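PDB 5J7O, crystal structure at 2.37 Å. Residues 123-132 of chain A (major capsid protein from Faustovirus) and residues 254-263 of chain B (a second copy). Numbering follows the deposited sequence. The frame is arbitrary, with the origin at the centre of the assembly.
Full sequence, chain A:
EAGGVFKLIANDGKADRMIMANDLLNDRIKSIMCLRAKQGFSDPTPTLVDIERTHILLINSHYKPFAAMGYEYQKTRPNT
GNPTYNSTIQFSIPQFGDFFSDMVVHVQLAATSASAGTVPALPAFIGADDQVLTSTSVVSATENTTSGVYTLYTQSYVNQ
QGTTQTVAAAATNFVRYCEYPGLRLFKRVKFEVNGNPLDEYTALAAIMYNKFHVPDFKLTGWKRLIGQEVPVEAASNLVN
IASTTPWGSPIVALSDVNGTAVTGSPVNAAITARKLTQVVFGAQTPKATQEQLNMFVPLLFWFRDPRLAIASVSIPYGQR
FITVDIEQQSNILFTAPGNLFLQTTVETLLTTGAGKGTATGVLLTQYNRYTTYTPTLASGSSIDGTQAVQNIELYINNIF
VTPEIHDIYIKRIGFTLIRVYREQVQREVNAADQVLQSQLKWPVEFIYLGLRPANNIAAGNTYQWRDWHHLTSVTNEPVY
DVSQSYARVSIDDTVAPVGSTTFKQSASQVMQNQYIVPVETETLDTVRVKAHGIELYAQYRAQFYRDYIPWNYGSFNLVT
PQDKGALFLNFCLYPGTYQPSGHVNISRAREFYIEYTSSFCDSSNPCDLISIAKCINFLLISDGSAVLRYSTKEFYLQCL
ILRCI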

# COMPACT_ATOMS: atom_id res chain seq x y z
N PRO A 123 -31.94 27.93 -0.10
CA PRO A 123 -31.01 29.06 -0.24
C PRO A 123 -31.71 30.32 -0.74
O PRO A 123 -32.88 30.31 -1.15
CB PRO A 123 -29.99 28.56 -1.27
CG PRO A 123 -30.09 27.07 -1.21
CD PRO A 123 -31.52 26.77 -0.91
N ALA A 124 -30.97 31.42 -0.70
CA ALA A 124 -31.49 32.69 -1.19
C ALA A 124 -31.56 32.69 -2.71
O ALA A 124 -30.98 31.84 -3.39
CB ALA A 124 -30.61 33.84 -0.70
N PHE A 125 -32.29 33.67 -3.24
CA PHE A 125 -32.43 33.80 -4.69
C PHE A 125 -31.08 34.13 -5.32
O PHE A 125 -30.24 34.82 -4.73
CB PHE A 125 -33.44 34.89 -5.03
CG PHE A 125 -34.86 34.54 -4.67
CD1 PHE A 125 -35.41 33.33 -5.06
CD2 PHE A 125 -35.64 35.41 -3.93
CE1 PHE A 125 -36.71 33.00 -4.73
CE2 PHE A 125 -36.94 35.09 -3.60
CZ PHE A 125 -37.48 33.88 -4.00
N ILE A 126 -30.87 33.61 -6.53
CA ILE A 126 -29.64 33.87 -7.27
C ILE A 126 -29.91 34.95 -8.31
O ILE A 126 -29.31 36.04 -8.26
CB ILE A 126 -29.10 32.59 -7.93
CG1 ILE A 126 -28.75 31.55 -6.87
CG2 ILE A 126 -27.89 32.90 -8.80
CD1 ILE A 126 -28.21 30.25 -7.43
N GLY A 127 -30.80 34.67 -9.26
CA GLY A 127 -31.17 35.66 -10.24
C GLY A 127 -32.13 36.70 -9.68
O GLY A 127 -32.82 36.49 -8.68
N ALA A 128 -32.16 37.85 -10.34
CA ALA A 128 -32.99 38.97 -9.90
C ALA A 128 -34.41 38.90 -10.45
O ALA A 128 -35.28 39.62 -9.94
CB ALA A 128 -32.35 40.30 -10.31
N ASP A 129 -34.67 38.07 -11.45
CA ASP A 129 -35.97 38.01 -12.11
C ASP A 129 -36.65 36.67 -11.84
O ASP A 129 -36.00 35.68 -11.48
CB ASP A 129 -35.83 38.21 -13.62
CG ASP A 129 -35.18 39.53 -13.97
OD1 ASP A 129 -35.56 40.56 -13.37
OD2 ASP A 129 -34.29 39.54 -14.85
N ASP A 130 -37.97 36.66 -12.01
CA ASP A 130 -38.78 35.44 -11.99
C ASP A 130 -38.50 34.60 -10.74
O ASP A 130 -38.21 33.40 -10.82
CB ASP A 130 -38.57 34.63 -13.26
CG ASP A 130 -38.78 35.45 -14.52
OD1 ASP A 130 -39.61 36.39 -14.49
OD2 ASP A 130 -38.12 35.16 -15.54
N GLN A 131 -38.57 35.24 -9.58
CA GLN A 131 -38.22 34.60 -8.32
C GLN A 131 -39.46 33.95 -7.71
O GLN A 131 -40.47 34.61 -7.47
CB GLN A 131 -37.63 35.63 -7.35
CG GLN A 131 -36.35 36.27 -7.85
CD GLN A 131 -35.86 37.37 -6.94
OE1 GLN A 131 -36.62 37.93 -6.15
NE2 GLN A 131 -34.57 37.70 -7.04
N VAL A 132 -39.37 32.64 -7.45
CA VAL A 132 -40.44 31.87 -6.85
C VAL A 132 -39.86 31.00 -5.74
O VAL A 132 -38.78 30.42 -5.90
CB VAL A 132 -41.18 30.99 -7.88
CG1 VAL A 132 -42.33 30.24 -7.23
CG2 VAL A 132 -41.70 31.84 -9.04
N LEU B 254 -20.93 31.41 -8.62
CA LEU B 254 -22.15 32.19 -8.51
C LEU B 254 -22.29 32.76 -7.10
O LEU B 254 -21.87 32.15 -6.12
CB LEU B 254 -23.37 31.34 -8.85
CG LEU B 254 -23.39 30.64 -10.20
CD1 LEU B 254 -24.58 29.69 -10.28
CD2 LEU B 254 -23.43 31.65 -11.34
N SER B 255 -22.90 33.94 -7.02
CA SER B 255 -23.25 34.56 -5.75
C SER B 255 -24.75 34.85 -5.75
O SER B 255 -25.31 35.20 -6.79
CB SER B 255 -22.46 35.86 -5.52
OG SER B 255 -21.07 35.61 -5.43
N ASP B 256 -25.38 34.71 -4.59
CA ASP B 256 -26.81 34.97 -4.51
C ASP B 256 -27.07 36.47 -4.44
O ASP B 256 -26.15 37.29 -4.53
CB ASP B 256 -27.43 34.22 -3.32
CG ASP B 256 -26.77 34.56 -1.99
OD1 ASP B 256 -26.21 35.66 -1.84
OD2 ASP B 256 -26.82 33.70 -1.08
N VAL B 257 -28.34 36.84 -4.26
CA VAL B 257 -28.72 38.25 -4.26
C VAL B 257 -28.15 38.99 -3.06
O VAL B 257 -28.13 40.23 -3.05
CB VAL B 257 -30.25 38.40 -4.31
CG1 VAL B 257 -30.78 37.90 -5.64
CG2 VAL B 257 -30.89 37.64 -3.15
N ASN B 258 -27.67 38.28 -2.04
CA ASN B 258 -27.07 38.90 -0.87
C ASN B 258 -25.55 38.96 -0.94
O ASN B 258 -24.92 39.42 0.01
CB ASN B 258 -27.50 38.16 0.40
CG ASN B 258 -28.98 38.32 0.70
OD1 ASN B 258 -29.55 39.39 0.49
ND2 ASN B 258 -29.61 37.26 1.19
N GLY B 259 -24.96 38.50 -2.04
CA GLY B 259 -23.52 38.55 -2.22
C GLY B 259 -22.77 37.31 -1.76
O GLY B 259 -21.57 37.19 -2.05
N THR B 260 -23.43 36.39 -1.06
CA THR B 260 -22.77 35.20 -0.55
C THR B 260 -22.57 34.19 -1.67
O THR B 260 -23.44 33.99 -2.51
CB THR B 260 -23.59 34.58 0.58
OG1 THR B 260 -23.80 35.55 1.61
CG2 THR B 260 -22.87 33.37 1.17
N ALA B 261 -21.39 33.55 -1.67
CA ALA B 261 -21.12 32.49 -2.63
C ALA B 261 -22.16 31.38 -2.50
O ALA B 261 -22.60 31.05 -1.40
CB ALA B 261 -19.72 31.93 -2.41
N VAL B 262 -22.55 30.82 -3.64
CA VAL B 262 -23.64 29.85 -3.68
C VAL B 262 -23.09 28.47 -3.34
O VAL B 262 -22.20 27.96 -4.03
CB VAL B 262 -24.32 29.85 -5.06
CG1 VAL B 262 -25.36 28.74 -5.13
CG2 VAL B 262 -24.96 31.20 -5.33
N THR B 263 -23.62 27.87 -2.28
CA THR B 263 -23.30 26.49 -1.96
C THR B 263 -23.81 25.58 -3.07
O THR B 263 -25.00 25.58 -3.39
CB THR B 263 -23.91 26.09 -0.61
OG1 THR B 263 -25.33 26.26 -0.66
CG2 THR B 263 -23.33 26.95 0.51
O HOH W 1 -28.85 31.33 0.41

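Contact between a loop of one Faustovirus major capsid protein chain and a turn-bearing segment of a second copy, burying 397 Å² in total. One direct hydrogen bond joins the two backbones: Val B257 N donates to Phe A125 O at 2.8 Å, with an N-H...O angle of 154°. Phe A125 O also lies 3.2 Å from Asp B256 CB, so it sits against the first two residues of the type I turn that runs from Asp B256 to Gly B259. The main chains are close here, with Ile A126 CA and Asp B256 CA 4.1 Å apart.

Asp B256 adopts the p rotamer (chi1 56°), which folds its carboxylate back over its own turn. Asp B256 OD1 accepts a weak hydrogen bond from Asn B258 N (3.0 Å, 132°) and a hydrogen bond from Thr B260 N (3.0 Å, 131°). The turn is closed by Gly B259 N to Asp B256 O at 3.0 Å, and beyond it Asp B256 N bonds Thr B260 O at 2.9 Å. Gly B259 has phi/psi of 91/-10, where a CB would be jammed against the preceding carbonyl oxygen. The other carboxylate oxygen, Asp B256 OD2, lies 3.8 Å from Ala A124 CB. A water 2.4 Å from Ala A124 N accepts from that amide and gives a weak bond to Asp B256 OD2 at 3.5 Å.

Val B257, an m rotamer, holds CG1 among chain A atoms: 4.1 Å from Phe A125 CB, 3.5 Å from Ile A126 O, 3.9 Å from Gly A127 O and 4.0 Å from Gln A131 NE2. The methyl thus packs against a surface that is largely polar. Part of that surface is fixed within chain A, because Gln A131, with chi1 m and chi2 t, extends its amide back across the loop, where Gln A131 NE2 donates to Gly A127 O at 2.7 Å and a nearly straight 173°. Phe A125 (chi1 -68°) meets Val B257 near the base of its side chain, while its ring leads away from chain B.

Ile A126 has the largest covered area of any residue here, although its CA-to-CB bond points away from chain B. In its m,t conformation the extended chain still brings Ile A126 CD1 within 4.0 Å of Val B262 CG1, and Ile A126 CG2 lies 4.0 Å from Ser B255 O. Val B262, a t rotamer, is tied to its own segment by Val B262 N to Leu B254 O at 2.9 Å.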